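Local coordinates for periplasmic binding protein/LacI transcriptional regulator (Alkaliphilus metalliredigens, PDB 3CTP) that binds beta-D-xylulofuranose in the cleft of its periplasmic-binding-protein-like domain and probably acts as a DNA-binding transcriptional repressor of the LacI family, at residues A[263-268]-A[279-284]. Residues are numbered along the deposited sequence; the frame is centred on the assembly and turned at random.
With XLF (beta-D-xylulofuranose), chain C.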
ATOM      1  N   ILE A 263     -17.366 -13.073  -7.989  1.00  9.20           N
ATOM      2  CA  ILE A 263     -16.999 -11.940  -7.110  1.00  9.98           C
ATOM      3  C   ILE A 263     -16.801 -10.709  -7.979  1.00  9.47           C
ATOM      4  O   ILE A 263     -16.142 -10.774  -9.029  1.00  9.15           O
ATOM      5  CB  ILE A 263     -15.647 -12.194  -6.389  1.00  9.44           C
ATOM      6  CG1 ILE A 263     -15.588 -13.607  -5.785  1.00 14.50           C
ATOM      7  CG2 ILE A 263     -15.372 -11.091  -5.355  1.00 11.33           C
ATOM      8  CD1 ILE A 263     -16.486 -13.821  -4.622  1.00 16.15           C
ATOM      9  N   ILE A 264     -17.361  -9.576  -7.536  1.00  8.23           N
ATOM     10  CA  ILE A 264     -17.006  -8.288  -8.137  1.00  8.31           C
ATOM     11  C   ILE A 264     -16.618  -7.334  -7.009  1.00  8.16           C
ATOM     12  O   ILE A 264     -17.274  -7.317  -5.961  1.00  8.34           O
ATOM     13  CB  ILE A 264     -18.161  -7.730  -8.988  1.00  8.38           C
ATOM     14  CG1 ILE A 264     -17.803  -6.354  -9.580  1.00  9.26           C
ATOM     15  CG2 ILE A 264     -19.452  -7.670  -8.180  1.00 11.62           C
ATOM     16  CD1 ILE A 264     -18.752  -5.949 -10.700  1.00 13.41           C
ATOM     17  N   GLY A 265     -15.537  -6.572  -7.205  1.00  7.96           N
ATOM     18  CA  GLY A 265     -15.100  -5.562  -6.216  1.00  7.72           C
ATOM     19  C   GLY A 265     -15.409  -4.142  -6.671  1.00  8.82           C
ATOM     20  O   GLY A 265     -16.361  -3.905  -7.435  1.00 10.27           O
ATOM     21  N   PHE A 266     -14.597  -3.183  -6.199  1.00  7.38           N
ATOM     22  CA  PHE A 266     -14.734  -1.808  -6.643  1.00  7.46           C
ATOM     23  C   PHE A 266     -13.401  -1.120  -6.452  1.00  8.05           C
ATOM     24  O   PHE A 266     -12.784  -1.282  -5.400  1.00  9.01           O
ATOM     25  CB  PHE A 266     -15.779  -1.074  -5.777  1.00  7.82           C
ATOM     26  CG  PHE A 266     -16.471   0.091  -6.470  1.00  8.17           C
ATOM     27  CD1 PHE A 266     -17.791  -0.037  -6.899  1.00  9.71           C
ATOM     28  CD2 PHE A 266     -15.843   1.317  -6.604  1.00  9.17           C
ATOM     29  CE1 PHE A 266     -18.453   1.033  -7.501  1.00 10.59           C
ATOM     30  CE2 PHE A 266     -16.493   2.388  -7.210  1.00  8.10           C
ATOM     31  CZ  PHE A 266     -17.809   2.238  -7.668  1.00  9.46           C
ATOM     32  N   ASP A 267     -12.990  -0.358  -7.466  1.00  8.66           N
ATOM     33  CA  ASP A 267     -11.837   0.557  -7.468  1.00  7.98           C
ATOM     34  C   ASP A 267     -11.006   0.419  -8.752  1.00  8.52           C
ATOM     35  O   ASP A 267     -10.516   1.407  -9.285  1.00  9.19           O
ATOM     36  CB  ASP A 267     -10.815   0.299  -6.362  1.00  8.32           C
ATOM     37  CG  ASP A 267     -11.272   0.760  -4.989  1.00 10.91           C
ATOM     38  OD1 ASP A 267     -12.204   1.604  -4.881  1.00 10.72           O
ATOM     39  OD2 ASP A 267     -10.624   0.305  -4.008  1.00 10.94           O
ATOM     40  N   ASN A 268     -10.773  -0.823  -9.169  1.00  8.49           N
ATOM     41  CA  ASN A 268      -9.662  -1.121 -10.086  1.00  7.98           C
ATOM     42  C   ASN A 268      -8.343  -0.630  -9.499  1.00 10.02           C
ATOM     43  O   ASN A 268      -7.574   0.071 -10.164  1.00 11.68           O
ATOM     44  CB  ASN A 268      -9.872  -0.512 -11.475  1.00  8.45           C
ATOM     45  CG  ASN A 268      -8.923  -1.121 -12.504  1.00 13.35           C
ATOM     46  OD1 ASN A 268      -8.344  -2.184 -12.268  1.00 13.12           O
ATOM     47  ND2 ASN A 268      -8.741  -0.433 -13.643  1.00 14.92           N
ATOM     48  N   LEU A 279      -9.545  -9.945 -10.600  1.00  9.78           N
ATOM     49  CA  LEU A 279     -10.814  -9.517 -10.022  1.00  9.07           C
ATOM     50  C   LEU A 279     -11.640  -8.631 -10.954  1.00  9.18           C
ATOM     51  O   LEU A 279     -11.198  -7.554 -11.356  1.00  9.69           O
ATOM     52  CB  LEU A 279     -10.504  -8.715  -8.743  1.00  8.78           C
ATOM     53  CG  LEU A 279     -11.676  -8.131  -7.965  1.00  8.64           C
ATOM     54  CD1 LEU A 279     -12.579  -9.213  -7.429  1.00 10.00           C
ATOM     55  CD2 LEU A 279     -11.100  -7.340  -6.805  1.00 10.99           C
ATOM     56  N   THR A 280     -12.858  -9.055 -11.272  1.00  8.60           N
ATOM     57  CA  THR A 280     -13.805  -8.163 -11.934  1.00  8.51           C
ATOM     58  C   THR A 280     -14.133  -7.023 -10.982  1.00  8.88           C
ATOM     59  O   THR A 280     -14.293  -7.236  -9.766  1.00  8.42           O
ATOM     60  CB  THR A 280     -15.076  -8.925 -12.272  1.00 10.30           C
ATOM     61  OG1 THR A 280     -14.745  -9.936 -13.231  1.00  9.63           O
ATOM     62  CG2 THR A 280     -16.150  -7.986 -12.828  1.00  8.44           C
ATOM     63  N   THR A 281     -14.217  -5.813 -11.509  1.00  7.52           N
ATOM     64  CA  THR A 281     -14.319  -4.660 -10.609  1.00  7.86           C
ATOM     65  C   THR A 281     -14.935  -3.481 -11.342  1.00  8.96           C
ATOM     66  O   THR A 281     -15.244  -3.561 -12.525  1.00 10.17           O
ATOM     67  CB  THR A 281     -12.924  -4.303 -10.027  1.00  9.35           C
ATOM     68  OG1 THR A 281     -13.053  -3.292  -9.009  1.00 11.06           O
ATOM     69  CG2 THR A 281     -12.005  -3.803 -11.144  1.00 10.33           C
ATOM     70  N   ILE A 282     -15.168  -2.405 -10.608  1.00  9.02           N
ATOM     71  CA  ILE A 282     -15.648  -1.160 -11.175  1.00  9.03           C
ATOM     72  C   ILE A 282     -14.498  -0.170 -11.076  1.00  9.36           C
ATOM     73  O   ILE A 282     -13.941   0.084 -10.002  1.00  9.19           O
ATOM     74  CB  ILE A 282     -16.829  -0.581 -10.368  1.00  8.52           C
ATOM     75  CG1 ILE A 282     -17.968  -1.612 -10.238  1.00 11.18           C
ATOM     76  CG2 ILE A 282     -17.329   0.720 -11.026  1.00 10.24           C
ATOM     77  CD1 ILE A 282     -18.598  -2.029 -11.594  1.00  9.55           C
ATOM     78  N   ASN A 283     -14.121   0.388 -12.216  1.00  8.62           N
ATOM     79  CA  ASN A 283     -13.031   1.342 -12.276  1.00  8.88           C
ATOM     80  C   ASN A 283     -13.357   2.698 -11.683  1.00  9.45           C
ATOM     81  O   ASN A 283     -14.304   3.344 -12.128  1.00 10.81           O
ATOM     82  CB  ASN A 283     -12.663   1.570 -13.757  1.00 10.10           C
ATOM     83  CG  ASN A 283     -11.424   2.418 -13.930  1.00 13.77           C
ATOM     84  OD1 ASN A 283     -10.306   1.951 -13.666  1.00 14.28           O
ATOM     85  ND2 ASN A 283     -11.602   3.668 -14.399  1.00 13.54           N
ATOM     86  N   GLN A 284     -12.548   3.156 -10.713  1.00  9.21           N
ATOM     87  CA  GLN A 284     -12.502   4.592 -10.396  1.00  8.80           C
ATOM     88  C   GLN A 284     -11.401   5.255 -11.194  1.00  9.35           C
ATOM     89  O   GLN A 284     -10.266   4.737 -11.232  1.00  9.49           O
ATOM     90  CB  GLN A 284     -12.194   4.819  -8.909  1.00  9.16           C
ATOM     91  CG  GLN A 284     -13.277   4.359  -7.971  1.00  9.28           C
ATOM     92  CD  GLN A 284     -13.153   5.044  -6.624  1.00  8.61           C
ATOM     93  OE1 GLN A 284     -13.370   6.244  -6.527  1.00 10.61           O
ATOM     94  NE2 GLN A 284     -12.852   4.274  -5.563  1.00  9.70           N
TER
HETATM   95  O4  XLF C 401     -14.501   5.005   0.453  1.00 10.69           O
HETATM   96  C4  XLF C 401     -14.399   4.063  -0.617  1.00  9.94           C
HETATM   97  C5  XLF C 401     -14.200   2.687   0.003  1.00  7.80           C
HETATM   98  O5  XLF C 401     -12.838   2.331  -0.256  1.00  8.98           O
HETATM   99  C3  XLF C 401     -13.136   4.301  -1.428  1.00  9.19           C
HETATM  100  O3  XLF C 401     -13.430   4.854  -2.718  1.00  9.46           O
HETATM  101  C2  XLF C 401     -12.580   2.908  -1.534  1.00  9.00           C
HETATM  102  O2  XLF C 401     -13.278   2.150  -2.543  1.00  8.32           O
HETATM  103  C1  XLF C 401     -11.086   2.889  -1.786  1.00  6.89           C
HETATM  104  O1  XLF C 401     -10.617   1.533  -1.749  1.00 10.36           O
HETATM  105  O   HOH W   1      -8.258   2.881 -10.753  1.00 16.45           O
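In the sugar pocket of this LacI-type regulator, Asp267 and Gln284 run alongside each other toward the ligand from two neighbouring chain segments. Gln284 NE2 donates to Asp267 OD1 (2.8 Å), meeting it on the anti side, 35° out of the carboxylate plane, and also to O3 of beta-D-xylulofuranose (3.0 Å). Asp267 OD1 accepts from xylulofuranose O2 and Asp267 OD2 from O1, both at 2.6 Å. Ser154 holds the amide oxygen Gln284 OE1, which fixes how the amide is turned. A leucine in place of Gln284 would probably leave xylulofuranose O3 without this donor and the carboxylate of Asp267 less firmly oriented.

The two segments belong to the type I periplasmic-binding-protein fold, in which the sugar lies between two lobes: segment 263-268 leaves the edge strand 262-264 of a parallel sheet, and segment 279-284 carries the short strand 281-283, which pairs antiparallel with strand 311-318 and leads toward the sugar cleft. Backbone bonds from Gly265 N to Thr280 O and from Asp267 N to Ile282 O (2.7 Å) join them, and Gln284 N returns a bond to Asp267 O.

Although Phe266 CB points away from 279-284, chi1 of -154° brings the ring back over Ile282, whose CB sits over one face in a CH-pi contact, 3.8 Å from the centroid; Gln284 CG meets the ring edge at CE2, and Arg190 adds a cation-pi contact. Farther from the sugar, Asn268 ND2 donates to Asn283 OD1 (2.9 Å), the amide planes 61° apart, while Arg320 holds Asn268 OD1.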